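PDB 4NAR: putative uronate isomerase from Thermotoga maritima, which is of unconfirmed function but may act as a lactate racemase. Local coordinates for residues A[42-48]-A[221-227]; A[325-330]-A[388-392]; A[329-335]-A[352-358]. Residues are numbered along the deposited sequence.

Contact 1 of 3, residues A[42-48]-A[221-227]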
loop_
_atom_site.group_PDB
_atom_site.type_symbol
_atom_site.label_atom_id
_atom_site.label_comp_id
_atom_site.label_asym_id
_atom_site.label_seq_id
_atom_site.Cartn_x
_atom_site.Cartn_y
_atom_site.Cartn_z
ATOM N N VAL A 42 -8.353 3.496 4.560
ATOM C CA VAL A 42 -9.691 3.568 5.141
ATOM C C VAL A 42 -10.174 2.141 5.431
ATOM O O VAL A 42 -10.474 1.366 4.508
ATOM C CB VAL A 42 -10.674 4.342 4.220
ATOM C CG1 VAL A 42 -11.980 4.679 4.960
ATOM C CG2 VAL A 42 -10.005 5.625 3.718
ATOM N N ASP A 43 -10.232 1.798 6.718
ATOM C CA ASP A 43 -10.540 0.442 7.152
ATOM C C ASP A 43 -11.219 0.489 8.516
ATOM O O ASP A 43 -11.613 1.570 8.971
ATOM C CB ASP A 43 -9.260 -0.418 7.193
ATOM C CG ASP A 43 -8.144 0.184 8.086
ATOM O OD1 ASP A 43 -8.421 0.730 9.194
ATOM O OD2 ASP A 43 -6.958 0.084 7.678
ATOM N N PHE A 44 -11.334 -0.657 9.189
ATOM C CA PHE A 44 -11.975 -0.663 10.506
ATOM C C PHE A 44 -11.010 -0.879 11.694
ATOM O O PHE A 44 -11.402 -1.418 12.752
ATOM C CB PHE A 44 -13.196 -1.609 10.550
ATOM C CG PHE A 44 -12.883 -3.047 10.202
ATOM C CD1 PHE A 44 -12.699 -4.003 11.198
ATOM C CD2 PHE A 44 -12.786 -3.448 8.881
ATOM C CE1 PHE A 44 -12.422 -5.334 10.864
ATOM C CE2 PHE A 44 -12.508 -4.771 8.545
ATOM C CZ PHE A 44 -12.330 -5.711 9.534
ATOM N N THR A 45 -9.766 -0.427 11.520
ATOM C CA THR A 45 -8.772 -0.474 12.591
ATOM C C THR A 45 -9.337 -0.018 13.935
ATOM O O THR A 45 -9.138 -0.683 14.961
ATOM C CB THR A 45 -7.550 0.412 12.293
ATOM O OG1 THR A 45 -6.910 -0.024 11.082
ATOM C CG2 THR A 45 -6.576 0.371 13.467
ATOM N N HIS A 46 -10.048 1.106 13.912
ATOM C CA HIS A 46 -10.587 1.710 15.129
ATOM C C HIS A 46 -11.431 0.742 15.970
ATOM O O HIS A 46 -11.370 0.788 17.200
ATOM C CB HIS A 46 -11.354 3.005 14.812
ATOM C CG HIS A 46 -12.625 2.803 14.033
ATOM N ND1 HIS A 46 -13.865 3.073 14.562
ATOM C CD2 HIS A 46 -12.831 2.389 12.756
ATOM C CE1 HIS A 46 -14.796 2.822 13.647
ATOM N NE2 HIS A 46 -14.196 2.408 12.550
ATOM N N LEU A 47 -12.184 -0.144 15.309
ATOM C CA LEU A 47 -12.946 -1.175 16.007
ATOM C C LEU A 47 -12.023 -2.230 16.613
ATOM O O LEU A 47 -12.330 -2.811 17.653
ATOM C CB LEU A 47 -13.955 -1.864 15.070
ATOM C CG LEU A 47 -15.161 -1.110 14.478
ATOM C CD1 LEU A 47 -15.934 -2.024 13.520
ATOM C CD2 LEU A 47 -16.096 -0.566 15.555
ATOM N N VAL A 48 -10.899 -2.493 15.958
ATOM C CA VAL A 48 -9.986 -3.526 16.444
ATOM C C VAL A 48 -9.091 -2.989 17.559
ATOM O O VAL A 48 -9.005 -3.572 18.656
ATOM C CB VAL A 48 -9.098 -4.061 15.304
ATOM C CG1 VAL A 48 -8.205 -5.218 15.791
ATOM C CG2 VAL A 48 -9.952 -4.511 14.137
ATOM N N LEU A 221 -3.617 -9.583 12.583
ATOM C CA LEU A 221 -5.049 -9.356 12.604
ATOM C C LEU A 221 -5.359 -8.787 11.217
ATOM O O LEU A 221 -5.263 -7.576 10.987
ATOM C CB LEU A 221 -5.419 -8.403 13.751
ATOM C CG LEU A 221 -4.996 -8.904 15.145
ATOM C CD1 LEU A 221 -3.571 -8.504 15.507
ATOM C CD2 LEU A 221 -5.957 -8.448 16.240
ATOM N N ASN A 222 -5.664 -9.694 10.287
ATOM C CA ASN A 222 -5.748 -9.391 8.863
ATOM C C ASN A 222 -7.206 -9.084 8.470
ATOM O O ASN A 222 -8.067 -9.975 8.430
ATOM C CB ASN A 222 -5.188 -10.576 8.062
ATOM C CG ASN A 222 -4.848 -10.216 6.612
ATOM O OD1 ASN A 222 -5.416 -9.276 6.032
ATOM N ND2 ASN A 222 -3.906 -10.964 6.020
HETATM N N MSE A 223 -7.474 -7.812 8.201
HETATM C CA MSE A 223 -8.819 -7.347 7.893
HETATM C C MSE A 223 -9.159 -7.497 6.416
HETATM O O MSE A 223 -8.293 -7.361 5.542
HETATM C CB MSE A 223 -8.940 -5.867 8.244
HETATM C CG MSE A 223 -8.849 -5.537 9.731
HETATM SE SE MSE A 223 -8.802 -3.597 9.971
HETATM C CE MSE A 223 -7.209 -3.156 8.949
ATOM N N VAL A 224 -10.433 -7.754 6.136
ATOM C CA VAL A 224 -10.964 -7.626 4.781
ATOM C C VAL A 224 -12.292 -6.857 4.870
ATOM O O VAL A 224 -13.092 -7.077 5.797
ATOM C CB VAL A 224 -11.154 -9.003 4.095
ATOM C CG1 VAL A 224 -11.522 -8.830 2.631
ATOM C CG2 VAL A 224 -9.893 -9.842 4.210
ATOM N N TYR A 225 -12.529 -5.951 3.924
ATOM C CA TYR A 225 -13.705 -5.098 3.990
ATOM C C TYR A 225 -14.114 -4.601 2.607
ATOM O O TYR A 225 -13.341 -4.649 1.642
ATOM C CB TYR A 225 -13.439 -3.887 4.886
ATOM C CG TYR A 225 -12.100 -3.269 4.571
ATOM C CD1 TYR A 225 -10.955 -3.703 5.227
ATOM C CD2 TYR A 225 -11.967 -2.273 3.596
ATOM C CE1 TYR A 225 -9.707 -3.167 4.928
ATOM C CE2 TYR A 225 -10.715 -1.721 3.294
ATOM C CZ TYR A 225 -9.591 -2.179 3.962
ATOM O OH TYR A 225 -8.340 -1.659 3.691
ATOM N N GLU A 226 -15.348 -4.114 2.532
ATOM C CA GLU A 226 -15.811 -3.387 1.360
ATOM C C GLU A 226 -15.880 -1.907 1.686
ATOM O O GLU A 226 -16.014 -1.520 2.855
ATOM C CB GLU A 226 -17.190 -3.872 0.934
ATOM C CG GLU A 226 -17.186 -5.261 0.360
ATOM C CD GLU A 226 -18.508 -5.961 0.584
ATOM O OE1 GLU A 226 -19.381 -5.384 1.283
ATOM O OE2 GLU A 226 -18.670 -7.087 0.065
ATOM N N GLU A 227 -15.789 -1.086 0.644
ATOM C CA GLU A 227 -16.027 0.341 0.783
ATOM C C GLU A 227 -17.066 0.784 -0.239
ATOM O O GLU A 227 -16.816 0.743 -1.449
ATOM C CB GLU A 227 -14.736 1.137 0.603
ATOM C CG GLU A 227 -14.966 2.632 0.686
ATOM C CD GLU A 227 -13.699 3.392 1.019
ATOM O OE1 GLU A 227 -12.616 2.747 1.071
ATOM O OE2 GLU A 227 -13.795 4.628 1.233
HETATM O O HOH W 1 -6.023 -1.855 5.630
#

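Contact 2 of 3, residues A[325-330]-A[388-392]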
loop_
_atom_site.group_PDB
_atom_site.type_symbol
_atom_site.label_atom_id
_atom_site.label_comp_id
_atom_site.label_asym_id
_atom_site.label_seq_id
_atom_site.Cartn_x
_atom_site.Cartn_y
_atom_site.Cartn_z
ATOM N N ARG A 325 9.578 14.623 -10.298
ATOM C CA ARG A 325 9.571 15.712 -11.277
ATOM C C ARG A 325 10.777 15.679 -12.235
ATOM O O ARG A 325 10.651 16.073 -13.394
ATOM C CB ARG A 325 9.489 17.074 -10.574
ATOM C CG ARG A 325 8.111 17.405 -10.000
ATOM C CD ARG A 325 8.069 18.789 -9.316
ATOM N NE ARG A 325 8.523 18.740 -7.922
ATOM C CZ ARG A 325 9.656 19.283 -7.461
ATOM N NH1 ARG A 325 10.471 19.934 -8.283
ATOM N NH2 ARG A 325 9.969 19.180 -6.168
ATOM N N GLU A 326 11.936 15.220 -11.757
ATOM C CA GLU A 326 13.108 15.061 -12.626
ATOM C C GLU A 326 12.843 14.081 -13.775
ATOM O O GLU A 326 12.975 14.430 -14.956
ATOM C CB GLU A 326 14.323 14.581 -11.827
ATOM C CG GLU A 326 15.376 15.657 -11.567
ATOM C CD GLU A 326 16.045 15.523 -10.189
ATOM O OE1 GLU A 326 16.370 14.374 -9.782
ATOM O OE2 GLU A 326 16.238 16.571 -9.516
ATOM N N ILE A 327 12.480 12.851 -13.429
ATOM C CA ILE A 327 12.294 11.830 -14.446
ATOM C C ILE A 327 10.942 11.962 -15.183
ATOM O O ILE A 327 10.858 11.694 -16.383
ATOM C CB ILE A 327 12.489 10.399 -13.855
ATOM C CG1 ILE A 327 12.668 9.364 -14.973
ATOM C CG2 ILE A 327 11.354 10.017 -12.870
ATOM C CD1 ILE A 327 12.674 7.940 -14.463
ATOM N N GLY A 328 9.893 12.379 -14.470
ATOM C CA GLY A 328 8.568 12.473 -15.069
ATOM C C GLY A 328 7.977 11.100 -15.391
ATOM O O GLY A 328 8.601 10.042 -15.154
ATOM N N TYR A 329 6.774 11.102 -15.959
ATOM C CA TYR A 329 6.030 9.856 -16.122
ATOM C C TYR A 329 6.171 9.247 -17.512
ATOM O O TYR A 329 5.769 9.842 -18.509
ATOM C CB TYR A 329 4.567 10.079 -15.752
ATOM C CG TYR A 329 4.358 10.317 -14.266
ATOM C CD1 TYR A 329 4.092 9.250 -13.403
ATOM C CD2 TYR A 329 4.427 11.597 -13.726
ATOM C CE1 TYR A 329 3.896 9.454 -12.034
ATOM C CE2 TYR A 329 4.224 11.815 -12.366
ATOM C CZ TYR A 329 3.959 10.734 -11.521
ATOM O OH TYR A 329 3.765 10.923 -10.164
ATOM N N HIS A 330 6.725 8.038 -17.562
ATOM C CA HIS A 330 7.081 7.399 -18.821
ATOM C C HIS A 330 6.901 5.887 -18.760
ATOM O O HIS A 330 6.707 5.324 -17.677
ATOM C CB HIS A 330 8.547 7.685 -19.145
ATOM C CG HIS A 330 8.879 9.143 -19.254
ATOM N ND1 HIS A 330 8.849 9.821 -20.450
ATOM C CD2 HIS A 330 9.264 10.045 -18.312
ATOM C CE1 HIS A 330 9.203 11.084 -20.249
ATOM N NE2 HIS A 330 9.453 11.244 -18.962
ATOM N N ALA A 388 4.902 19.284 -17.535
ATOM C CA ALA A 388 6.306 19.191 -17.126
ATOM C C ALA A 388 6.703 17.764 -16.732
ATOM O O ALA A 388 7.832 17.342 -16.984
ATOM C CB ALA A 388 6.593 20.162 -15.967
ATOM N N VAL A 389 5.774 17.021 -16.123
ATOM C CA VAL A 389 6.059 15.649 -15.678
ATOM C C VAL A 389 5.417 14.650 -16.624
ATOM O O VAL A 389 5.265 13.459 -16.292
ATOM C CB VAL A 389 5.592 15.394 -14.213
ATOM C CG1 VAL A 389 6.299 16.365 -13.267
ATOM C CG2 VAL A 389 4.035 15.505 -14.068
ATOM N N ASN A 390 5.025 15.152 -17.798
ATOM C CA ASN A 390 4.519 14.299 -18.882
ATOM C C ASN A 390 3.110 13.701 -18.641
ATOM O O ASN A 390 2.759 12.635 -19.175
ATOM C CB ASN A 390 5.526 13.190 -19.205
ATOM C CG ASN A 390 5.490 12.781 -20.661
ATOM O OD1 ASN A 390 5.311 13.629 -21.552
ATOM N ND2 ASN A 390 5.645 11.468 -20.921
ATOM N N LEU A 391 2.304 14.413 -17.862
ATOM C CA LEU A 391 0.926 14.007 -17.593
ATOM C C LEU A 391 -0.078 15.023 -18.184
ATOM O O LEU A 391 0.271 16.187 -18.423
ATOM C CB LEU A 391 0.716 13.870 -16.079
ATOM C CG LEU A 391 0.671 12.459 -15.467
ATOM C CD1 LEU A 391 1.438 11.435 -16.281
ATOM C CD2 LEU A 391 1.132 12.450 -13.986
ATOM N N GLY A 392 -1.320 14.587 -18.403
ATOM C CA GLY A 392 -2.368 15.477 -18.875
ATOM C C GLY A 392 -2.959 16.330 -17.761
ATOM O O GLY A 392 -2.613 16.157 -16.582
#

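Contact 3 of 3, residues A[329-335]-A[352-358]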
loop_
_atom_site.group_PDB
_atom_site.type_symbol
_atom_site.label_atom_id
_atom_site.label_comp_id
_atom_site.label_asym_id
_atom_site.label_seq_id
_atom_site.Cartn_x
_atom_site.Cartn_y
_atom_site.Cartn_z
ATOM N N TYR A 329 6.774 11.102 -15.959
ATOM C CA TYR A 329 6.030 9.856 -16.122
ATOM C C TYR A 329 6.171 9.247 -17.512
ATOM O O TYR A 329 5.769 9.842 -18.509
ATOM C CB TYR A 329 4.567 10.079 -15.752
ATOM C CG TYR A 329 4.358 10.317 -14.266
ATOM C CD1 TYR A 329 4.092 9.250 -13.403
ATOM C CD2 TYR A 329 4.427 11.597 -13.726
ATOM C CE1 TYR A 329 3.896 9.454 -12.034
ATOM C CE2 TYR A 329 4.224 11.815 -12.366
ATOM C CZ TYR A 329 3.959 10.734 -11.521
ATOM O OH TYR A 329 3.765 10.923 -10.164
ATOM N N HIS A 330 6.725 8.038 -17.562
ATOM C CA HIS A 330 7.081 7.399 -18.821
ATOM C C HIS A 330 6.901 5.887 -18.760
ATOM O O HIS A 330 6.707 5.324 -17.677
ATOM C CB HIS A 330 8.547 7.685 -19.145
ATOM C CG HIS A 330 8.879 9.143 -19.254
ATOM N ND1 HIS A 330 8.849 9.821 -20.450
ATOM C CD2 HIS A 330 9.264 10.045 -18.312
ATOM C CE1 HIS A 330 9.203 11.084 -20.249
ATOM N NE2 HIS A 330 9.453 11.244 -18.962
ATOM N N CYS A 331 6.987 5.240 -19.927
ATOM C CA CYS A 331 6.817 3.795 -20.041
ATOM C C CYS A 331 8.076 3.077 -19.561
ATOM O O CYS A 331 9.132 3.703 -19.354
ATOM C CB CYS A 331 6.502 3.393 -21.495
ATOM S SG CYS A 331 7.900 3.611 -22.676
ATOM N N LYS A 332 7.955 1.758 -19.409
ATOM C CA LYS A 332 9.025 0.951 -18.841
ATOM C C LYS A 332 10.322 1.043 -19.628
ATOM O O LYS A 332 11.400 1.152 -19.031
ATOM C CB LYS A 332 8.602 -0.512 -18.724
ATOM C CG LYS A 332 9.443 -1.294 -17.722
ATOM C CD LYS A 332 9.490 -2.769 -18.068
ATOM C CE LYS A 332 8.102 -3.348 -18.187
ATOM N NZ LYS A 332 8.104 -4.833 -17.979
ATOM N N ASP A 333 10.227 0.999 -20.954
ATOM C CA ASP A 333 11.429 1.003 -21.788
ATOM C C ASP A 333 12.164 2.341 -21.778
ATOM O O ASP A 333 13.392 2.374 -21.858
ATOM C CB ASP A 333 11.140 0.520 -23.216
ATOM C CG ASP A 333 10.981 -0.996 -23.296
ATOM O OD1 ASP A 333 11.369 -1.707 -22.333
ATOM O OD2 ASP A 333 10.466 -1.477 -24.330
ATOM N N TYR A 334 11.425 3.438 -21.652
ATOM C CA TYR A 334 12.057 4.740 -21.468
ATOM C C TYR A 334 12.806 4.794 -20.135
ATOM O O TYR A 334 13.907 5.351 -20.047
ATOM C CB TYR A 334 11.021 5.864 -21.521
ATOM C CG TYR A 334 11.613 7.228 -21.253
ATOM C CD1 TYR A 334 11.951 8.080 -22.299
ATOM C CD2 TYR A 334 11.852 7.661 -19.954
ATOM C CE1 TYR A 334 12.511 9.337 -22.048
ATOM C CE2 TYR A 334 12.410 8.898 -19.693
ATOM C CZ TYR A 334 12.732 9.740 -20.738
ATOM O OH TYR A 334 13.275 10.979 -20.460
ATOM N N VAL A 335 12.202 4.228 -19.092
ATOM C CA VAL A 335 12.760 4.335 -17.746
ATOM C C VAL A 335 14.033 3.485 -17.584
ATOM O O VAL A 335 15.025 3.934 -16.993
ATOM C CB VAL A 335 11.685 4.018 -16.674
ATOM C CG1 VAL A 335 12.262 4.074 -15.257
ATOM C CG2 VAL A 335 10.519 4.991 -16.822
ATOM N N HIS A 352 7.372 3.695 -9.578
ATOM C CA HIS A 352 6.135 4.466 -9.415
ATOM C C HIS A 352 5.673 5.105 -10.730
ATOM O O HIS A 352 4.514 4.985 -11.149
ATOM C CB HIS A 352 6.355 5.571 -8.387
ATOM C CG HIS A 352 5.373 6.705 -8.496
ATOM N ND1 HIS A 352 4.061 6.598 -8.098
ATOM C CD2 HIS A 352 5.537 7.977 -8.941
ATOM C CE1 HIS A 352 3.444 7.760 -8.296
ATOM N NE2 HIS A 352 4.315 8.603 -8.810
ATOM N N VAL A 353 6.614 5.797 -11.358
ATOM C CA VAL A 353 6.405 6.481 -12.624
ATOM C C VAL A 353 5.890 5.526 -13.736
ATOM O O VAL A 353 4.911 5.820 -14.412
ATOM C CB VAL A 353 7.715 7.247 -12.982
ATOM C CG1 VAL A 353 8.087 7.088 -14.435
ATOM C CG2 VAL A 353 7.612 8.709 -12.528
ATOM N N ILE A 354 6.521 4.371 -13.901
ATOM C CA ILE A 354 6.043 3.379 -14.855
ATOM C C ILE A 354 4.652 2.899 -14.457
ATOM O O ILE A 354 3.754 2.778 -15.303
ATOM C CB ILE A 354 6.961 2.151 -14.888
ATOM C CG1 ILE A 354 8.397 2.554 -15.255
ATOM C CG2 ILE A 354 6.404 1.091 -15.862
ATOM C CD1 ILE A 354 9.443 1.436 -15.043
ATOM N N ASN A 355 4.487 2.613 -13.168
ATOM C CA ASN A 355 3.211 2.166 -12.636
ATOM C C ASN A 355 2.050 3.103 -13.005
ATOM O O ASN A 355 0.989 2.656 -13.478
ATOM C CB ASN A 355 3.322 1.994 -11.121
ATOM C CG ASN A 355 3.988 0.674 -10.731
ATOM O OD1 ASN A 355 3.951 -0.308 -11.499
ATOM N ND2 ASN A 355 4.584 0.637 -9.530
ATOM N N VAL A 356 2.260 4.400 -12.796
ATOM C CA VAL A 356 1.259 5.390 -13.159
ATOM C C VAL A 356 1.049 5.492 -14.682
ATOM O O VAL A 356 -0.102 5.439 -15.161
ATOM C CB VAL A 356 1.599 6.784 -12.610
ATOM C CG1 VAL A 356 0.609 7.826 -13.164
ATOM C CG2 VAL A 356 1.603 6.783 -11.073
ATOM N N ARG A 357 2.143 5.614 -15.438
ATOM C CA ARG A 357 2.031 5.916 -16.868
ATOM C C ARG A 357 1.429 4.765 -17.684
ATOM O O ARG A 357 0.700 4.994 -18.664
ATOM C CB ARG A 357 3.368 6.367 -17.474
ATOM C CG ARG A 357 3.179 7.058 -18.814
ATOM C CD ARG A 357 2.361 8.351 -18.637
ATOM N NE ARG A 357 1.889 8.959 -19.891
ATOM C CZ ARG A 357 0.824 8.538 -20.585
ATOM N NH1 ARG A 357 0.112 7.479 -20.178
ATOM N NH2 ARG A 357 0.467 9.172 -21.701
ATOM N N GLY A 358 1.721 3.534 -17.268
ATOM C CA GLY A 358 1.190 2.368 -17.950
ATOM C C GLY A 358 2.006 1.920 -19.154
ATOM O O GLY A 358 3.127 2.398 -19.391
HETATM O O HOH W 2 5.225 0.746 -19.637
#

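Contact 1 of 3, residues A[42-48]-A[221-227]
This is a buried packing contact at the mixed sheet, where the loop entering helix 45-58 and the first turn of that helix lie against one face of strand 217-227. Alternate strand residues L221, M223, Y225 and E227 point toward the loop and helix. Selenomethionine M223 is central: its SE stands 3.9 Å from the F44 ring centroid and 1° off the ring normal, a Met-aromatic contact, while M223 CG lies 3.5 Å from F44 CZ. Farther along the strand, the Y225 ring has D43 CA over one face, 4.3 Å from the centroid and 12° off the normal, a CH-pi contact. V48 CG1 meets L221 CD2 at 4.0 Å. D43 OD1 accepts from T45 N at 2.9 Å, forming an Asx turn, and from T45 OG1 at 2.5 Å. D43 OD2 and Y225 OH each hydrogen-bond to one water at 3.0 Å. The carboxylate thus orders the helix entrance, while apolar and aromatic packing, supplemented by one water bridge, joins it to the sheet.

Contact 2 of 3, residues A[325-330]-A[388-392]
Two hydrogen bonds centre this contact on the backbone of Y329: Y329 N donates to V389 O at 2.8 Å with an N-H...O angle of 158°, and N390 ND2 donates to Y329 O at 2.9 Å and 167°. One residue therefore has both backbone polar groups met by consecutive residues of the turn after helix 383-388. That turn is a Schellman motif with N390, at positive phi (72°), as its C-prime residue. On the other side, G328 leaves helix 318-327, and its CA approaches V389 O to 3.7 Å. Its positive phi of 69° by itself favours glycine; an ideal CB would lie close to V389 O, at 3.4 Å, without clashing. Outward from the polar centre, L391 CD2 packs over one face of the Y329 ring, 3.8 Å from the centroid and 26° off the normal. V389 CG2 reaches Y329 CD2 at 3.9 Å, and V389 CG1 touches R325 CG, also at 3.9 Å. The charged end of R325 turns to a salt bridge with D321, while H330 ND1 is hydrogen-bonded to E369. F314 adds to the packing around Y329 and V389. The chemistry implies that two helix exits are joined by one main-chain hydrogen bond and one from the N390 amide to the main chain, with the Y329 ring packing against V389 and L391.

Contact 3 of 3, residues A[329-335]-A[352-358]
The Y329 ring lies against helix 347-357, with V353 CG2 over one face, 3.9 Å from the ring centroid and 21° off the normal, and V356 CB 3.6 Å from Y329 CE1. At the ring's far end, Y329 OH and H352 NE2 share a 2.7 Å hydrogen bond in which either may donate; the H352 ring also stacks on W283. Next along the chain, H330 O makes a CA-H...O contact with I354 CA at 3.5 Å. V335 CG2 then packs 3.6 Å from I354 CG1 and 4.0 Å from V353 CG1. A water bridges the first turn of helix 332-341 and the residue after helix 347-357, accepting from K332 N at 2.9 Å and donating to G358 O at 2.7 Å. C331 is the N-cap of helix 332-341, its SG receiving a weak hydrogen bond from Y334 N at 3.7 Å. This is the open end of a helical hairpin, where the start of helix 332-341 and the linker before it pack on the end of helix 347-357.

From the N terminus, contact 1 comes first, closing a loop of 172 residues that brings the start of helix 45-58 to strand 217-227 in the mixed sheet. Its span ends before the other two begin. Contact 2 then joins the end of helix 318-327 to the turn leading into strand 392-393, at the edge of the parallel sheet. Contact 3 overlaps the first segment of contact 2 at Y329 and H330 and closes a shorter loop of 16 residues within the span of contact 2, bringing helix 347-357 against the start of helix 332-341. The centres of contacts 2 and 3 are about 9 Å apart. Contact 1 lies across the chain's centre, about 35 Å and about 32 Å from them, centre to centre.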